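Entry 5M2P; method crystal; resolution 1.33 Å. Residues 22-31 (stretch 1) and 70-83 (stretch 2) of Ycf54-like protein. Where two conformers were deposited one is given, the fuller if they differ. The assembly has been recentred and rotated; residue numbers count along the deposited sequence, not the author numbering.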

# COMPACT_ATOMS: atom_id res chain seq x y z
N PRO A 22 -9.05 11.37 8.40
CA PRO A 22 -7.86 12.13 8.80
C PRO A 22 -6.58 11.50 8.22
O PRO A 22 -5.69 12.21 7.78
CB PRO A 22 -7.90 12.07 10.35
CG PRO A 22 -9.35 11.98 10.65
CD PRO A 22 -9.93 11.11 9.55
N PHE A 23 -6.52 10.17 8.20
CA PHE A 23 -5.37 9.48 7.60
C PHE A 23 -5.23 9.82 6.11
O PHE A 23 -4.13 10.09 5.61
CB PHE A 23 -5.47 7.95 7.80
CG PHE A 23 -4.42 7.18 7.04
CD1 PHE A 23 -3.15 7.07 7.55
CD2 PHE A 23 -4.69 6.60 5.83
CE1 PHE A 23 -2.18 6.40 6.86
CE2 PHE A 23 -3.71 5.93 5.14
CZ PHE A 23 -2.45 5.83 5.64
N GLU A 24 -6.33 9.75 5.39
CA GLU A 24 -6.28 10.08 3.99
C GLU A 24 -5.85 11.52 3.79
O GLU A 24 -5.14 11.82 2.83
CB GLU A 24 -7.63 9.82 3.34
CG GLU A 24 -7.96 8.35 3.17
CD GLU A 24 -6.99 7.65 2.23
OE1 GLU A 24 -6.45 8.30 1.31
OE2 GLU A 24 -6.74 6.46 2.42
N GLU A 25 -6.24 12.43 4.69
CA GLU A 25 -5.78 13.81 4.60
C GLU A 25 -4.27 13.92 4.82
O GLU A 25 -3.60 14.72 4.17
CB GLU A 25 -6.53 14.73 5.61
CG GLU A 25 -6.07 16.19 5.61
CD GLU A 25 -6.20 16.85 4.25
OE1 GLU A 25 -7.22 16.60 3.56
OE2 GLU A 25 -5.28 17.60 3.87
N VAL A 26 -3.72 13.11 5.72
CA VAL A 26 -2.28 13.08 5.92
C VAL A 26 -1.58 12.66 4.63
O VAL A 26 -0.58 13.26 4.26
CB VAL A 26 -1.85 12.14 7.08
CG1 VAL A 26 -0.34 12.00 7.14
CG2 VAL A 26 -2.38 12.67 8.40
N LEU A 27 -2.13 11.66 3.95
CA LEU A 27 -1.51 11.21 2.69
C LEU A 27 -1.60 12.30 1.63
O LEU A 27 -0.65 12.51 0.89
CB LEU A 27 -2.19 9.96 2.16
CG LEU A 27 -2.08 8.69 2.96
CD1 LEU A 27 -2.66 7.54 2.16
CD2 LEU A 27 -0.63 8.43 3.27
N LYS A 28 -2.75 12.97 1.52
CA LYS A 28 -2.87 14.09 0.57
C LYS A 28 -1.84 15.18 0.88
O LYS A 28 -1.16 15.68 -0.02
CB LYS A 28 -4.28 14.66 0.63
CG LYS A 28 -4.54 15.81 -0.34
CD LYS A 28 -5.78 16.59 0.06
CE LYS A 28 -6.06 17.75 -0.88
NZ LYS A 28 -6.90 17.31 -2.03
N GLU A 29 -1.72 15.55 2.15
CA GLU A 29 -0.74 16.55 2.54
C GLU A 29 0.68 16.11 2.25
O GLU A 29 1.52 16.92 1.85
CB GLU A 29 -0.90 16.94 4.01
CG GLU A 29 -2.09 17.86 4.24
CD GLU A 29 -2.02 19.10 3.35
OE1 GLU A 29 -1.01 19.84 3.45
OE2 GLU A 29 -2.95 19.32 2.53
N ARG A 30 0.94 14.82 2.42
CA ARG A 30 2.27 14.30 2.14
C ARG A 30 2.59 14.39 0.64
O ARG A 30 3.67 14.81 0.26
CB ARG A 30 2.41 12.86 2.63
CG ARG A 30 3.82 12.29 2.58
CD ARG A 30 3.80 10.80 2.94
NE ARG A 30 5.12 10.15 2.93
CZ ARG A 30 5.99 10.21 3.94
NH1 ARG A 30 5.69 10.90 5.04
NH2 ARG A 30 7.16 9.60 3.85
N ARG A 31 1.63 14.04 -0.22
CA ARG A 31 1.82 14.23 -1.67
C ARG A 31 2.12 15.68 -2.02
O ARG A 31 3.01 15.97 -2.79
CB ARG A 31 0.61 13.74 -2.48
CG ARG A 31 0.33 12.26 -2.36
CD ARG A 31 -0.84 11.83 -3.21
NE ARG A 31 -1.20 10.46 -2.91
CZ ARG A 31 -2.19 10.07 -2.12
NH1 ARG A 31 -3.02 10.94 -1.56
NH2 ARG A 31 -2.35 8.77 -1.92
N ALA A 70 -4.43 -1.07 -0.66
CA ALA A 70 -3.12 -1.02 -0.03
C ALA A 70 -2.52 0.36 -0.04
O ALA A 70 -2.61 1.10 -1.03
CB ALA A 70 -2.16 -1.99 -0.73
N ILE A 71 -1.79 0.67 1.02
CA ILE A 71 -0.80 1.72 1.00
C ILE A 71 0.54 1.04 0.75
O ILE A 71 0.92 0.12 1.46
CB ILE A 71 -0.77 2.53 2.31
CG1 ILE A 71 -2.17 2.99 2.73
CG2 ILE A 71 0.16 3.72 2.16
CD1 ILE A 71 -2.90 3.81 1.72
N VAL A 72 1.20 1.46 -0.31
CA VAL A 72 2.45 0.85 -0.79
C VAL A 72 3.52 1.91 -0.77
O VAL A 72 3.29 3.05 -1.16
CB VAL A 72 2.26 0.34 -2.24
CG1 VAL A 72 3.53 -0.29 -2.79
CG2 VAL A 72 1.08 -0.60 -2.29
N SER A 73 4.73 1.53 -0.39
CA SER A 73 5.84 2.47 -0.47
C SER A 73 7.15 1.74 -0.57
O SER A 73 7.29 0.63 -0.05
CB SER A 73 5.89 3.35 0.79
OG SER A 73 6.87 4.35 0.73
N THR A 74 8.14 2.37 -1.21
CA THR A 74 9.52 1.89 -1.15
C THR A 74 10.25 2.38 0.10
O THR A 74 11.38 2.00 0.31
CB THR A 74 10.28 2.27 -2.42
OG1 THR A 74 10.15 3.69 -2.60
CG2 THR A 74 9.73 1.51 -3.62
N ASN A 75 9.56 3.20 0.90
CA ASN A 75 10.11 3.71 2.16
C ASN A 75 9.56 2.89 3.32
O ASN A 75 8.41 3.05 3.70
CB ASN A 75 9.73 5.19 2.32
CG ASN A 75 10.25 5.80 3.61
OD1 ASN A 75 10.69 5.10 4.52
ND2 ASN A 75 10.20 7.11 3.69
N LYS A 76 10.35 1.96 3.82
CA LYS A 76 9.89 1.07 4.90
C LYS A 76 9.38 1.86 6.11
O LYS A 76 8.40 1.49 6.73
CB LYS A 76 10.96 0.06 5.34
CG LYS A 76 10.42 -1.04 6.25
CD LYS A 76 11.45 -2.10 6.63
CE LYS A 76 10.75 -3.33 7.18
NZ LYS A 76 11.72 -4.42 7.50
N SER A 77 10.09 2.92 6.44
CA SER A 77 9.71 3.62 7.66
C SER A 77 8.33 4.26 7.54
O SER A 77 7.63 4.37 8.54
CB SER A 77 10.76 4.63 8.05
OG SER A 77 10.89 5.67 7.12
N PHE A 78 7.92 4.62 6.33
CA PHE A 78 6.60 5.17 6.12
C PHE A 78 5.54 4.11 6.40
O PHE A 78 4.53 4.37 7.06
CB PHE A 78 6.46 5.74 4.71
CG PHE A 78 5.10 6.27 4.42
CD1 PHE A 78 4.61 7.35 5.14
CD2 PHE A 78 4.29 5.68 3.47
CE1 PHE A 78 3.35 7.84 4.90
CE2 PHE A 78 3.01 6.18 3.23
CZ PHE A 78 2.55 7.27 3.95
N ILE A 79 5.77 2.88 5.96
CA ILE A 79 4.80 1.81 6.22
C ILE A 79 4.77 1.41 7.68
O ILE A 79 3.73 1.06 8.19
CB ILE A 79 4.99 0.64 5.23
CG1 ILE A 79 4.80 1.11 3.78
CG2 ILE A 79 4.03 -0.49 5.55
CD1 ILE A 79 3.42 1.62 3.47
N VAL A 80 5.89 1.50 8.39
CA VAL A 80 5.90 1.27 9.82
C VAL A 80 4.93 2.27 10.47
O VAL A 80 4.11 1.89 11.33
CB VAL A 80 7.33 1.43 10.40
CG1 VAL A 80 7.28 1.47 11.93
CG2 VAL A 80 8.20 0.31 9.91
N TRP A 81 5.01 3.53 10.07
CA TRP A 81 4.11 4.57 10.57
C TRP A 81 2.67 4.26 10.22
O TRP A 81 1.79 4.37 11.05
CB TRP A 81 4.50 5.96 10.06
CG TRP A 81 3.44 7.02 10.33
CD1 TRP A 81 3.23 7.66 11.50
CD2 TRP A 81 2.42 7.46 9.42
NE1 TRP A 81 2.13 8.48 11.39
CE2 TRP A 81 1.62 8.37 10.12
CE3 TRP A 81 2.10 7.15 8.09
CZ2 TRP A 81 0.52 8.99 9.54
CZ3 TRP A 81 1.03 7.77 7.51
CH2 TRP A 81 0.25 8.69 8.23
N VAL A 82 2.43 3.86 8.98
CA VAL A 82 1.05 3.57 8.57
C VAL A 82 0.46 2.48 9.46
O VAL A 82 -0.70 2.57 9.89
CB VAL A 82 0.98 3.13 7.08
CG1 VAL A 82 -0.40 2.60 6.74
CG2 VAL A 82 1.36 4.26 6.14
N LYS A 83 1.24 1.44 9.74
CA LYS A 83 0.73 0.36 10.60
C LYS A 83 0.40 0.88 12.00
O LYS A 83 -0.60 0.50 12.59
CB LYS A 83 1.70 -0.82 10.62
CG LYS A 83 1.46 -1.84 11.72
CD LYS A 83 0.13 -2.57 11.80
CE LYS A 83 0.09 -3.41 13.08
NZ LYS A 83 -1.19 -4.15 13.31
O HOH W 1 7.04 7.47 1.70

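The first stretch is a single helical segment, residues 22-31. The second runs from a strand, 70-73, through a short turn into a helix, 76-83. The two helices are nearly antiparallel, with 159° between their N-to-C directions, but their axes come no closer than 12.8 Å. Backbones that far apart cannot interlock through small residues; long and aromatic side chains must fill the space between them. Even the nearest CA atoms near one end, those of Phe23 and Val82, are 8.8 Å apart. No direct hydrogen bond crosses the gap, so the packing rests mainly on shape and apolar contact.

Phe23, Val26, Leu27 and Arg30 follow the i, i+3, i+4, i+7 spacing that gathers side chains along one side of a helix. Phe78, Trp81 and Val82 answer from the other helix, while Ile71 reaches in from the strand. Because the helices run in opposing directions, Phe23 meets the later residues Trp81 and Val82, whereas Arg30 lies beside Phe78 and the turn at Asn75.

The CA-to-CB bond of Phe23 points sideways, yet its t rotamer carries the ring inward, into a hollow lined by Ile71, Trp81 and Val82. Its CZ lies 4.1 Å from Ile71 CG1, near the plane of the ring, and 4.0 Å from Val82 CG1. The Phe23 ring and the six-membered ring of Trp81 are tilted by 22° but slid apart, with centroids 5.6 Å apart, so they barely overlap; contact comes where Phe23 CE1 approaches Trp81 CZ3 at 3.6 Å. The broad indole also reaches Val26, whose CG1 sits 3.5 Å from Trp81 CH2. A compact branched side chain suits this place, since the tryptophan supplies most of the reach.

Leu27 plugs the neighbouring space. Its CD1 lies 3.8 Å from Ile71 CD1, and its CD2 lies 3.5 Å from Phe78 CZ, at the edge of that ring. The forked end of leucine thus touches the strand with one methyl and the helix with the other. All three partners are buried, as befits purely apolar surfaces.

Phe78 offers a face as well as an edge. Arg30, extended through its first three chi angles, lays its flat guanidinium over one face of the ring, with Arg30 CZ 3.4 Å from Phe78 CD1. This placement brings cationic charge against aromatic pi density while leaving the guanidinium edge available to polar partners. Arg30 NH2 donates to a water 3.0 Å away, and that water donates to Ser73 OG at 3.3 Å, making a polar bridge between the stretches.

The turn itself is held by Asn75. Its backbone N donates to Ser73 OG (2.9 Å), and its OD1 caps the following helix, accepting weak bonds from Ser77 N at 3.0 Å and Phe78 N at 3.3 Å. Asparagine suits this position because its short carbonyl can meet amides that lack a preceding helical turn. The cap helps set the start of the helix that presents Phe78.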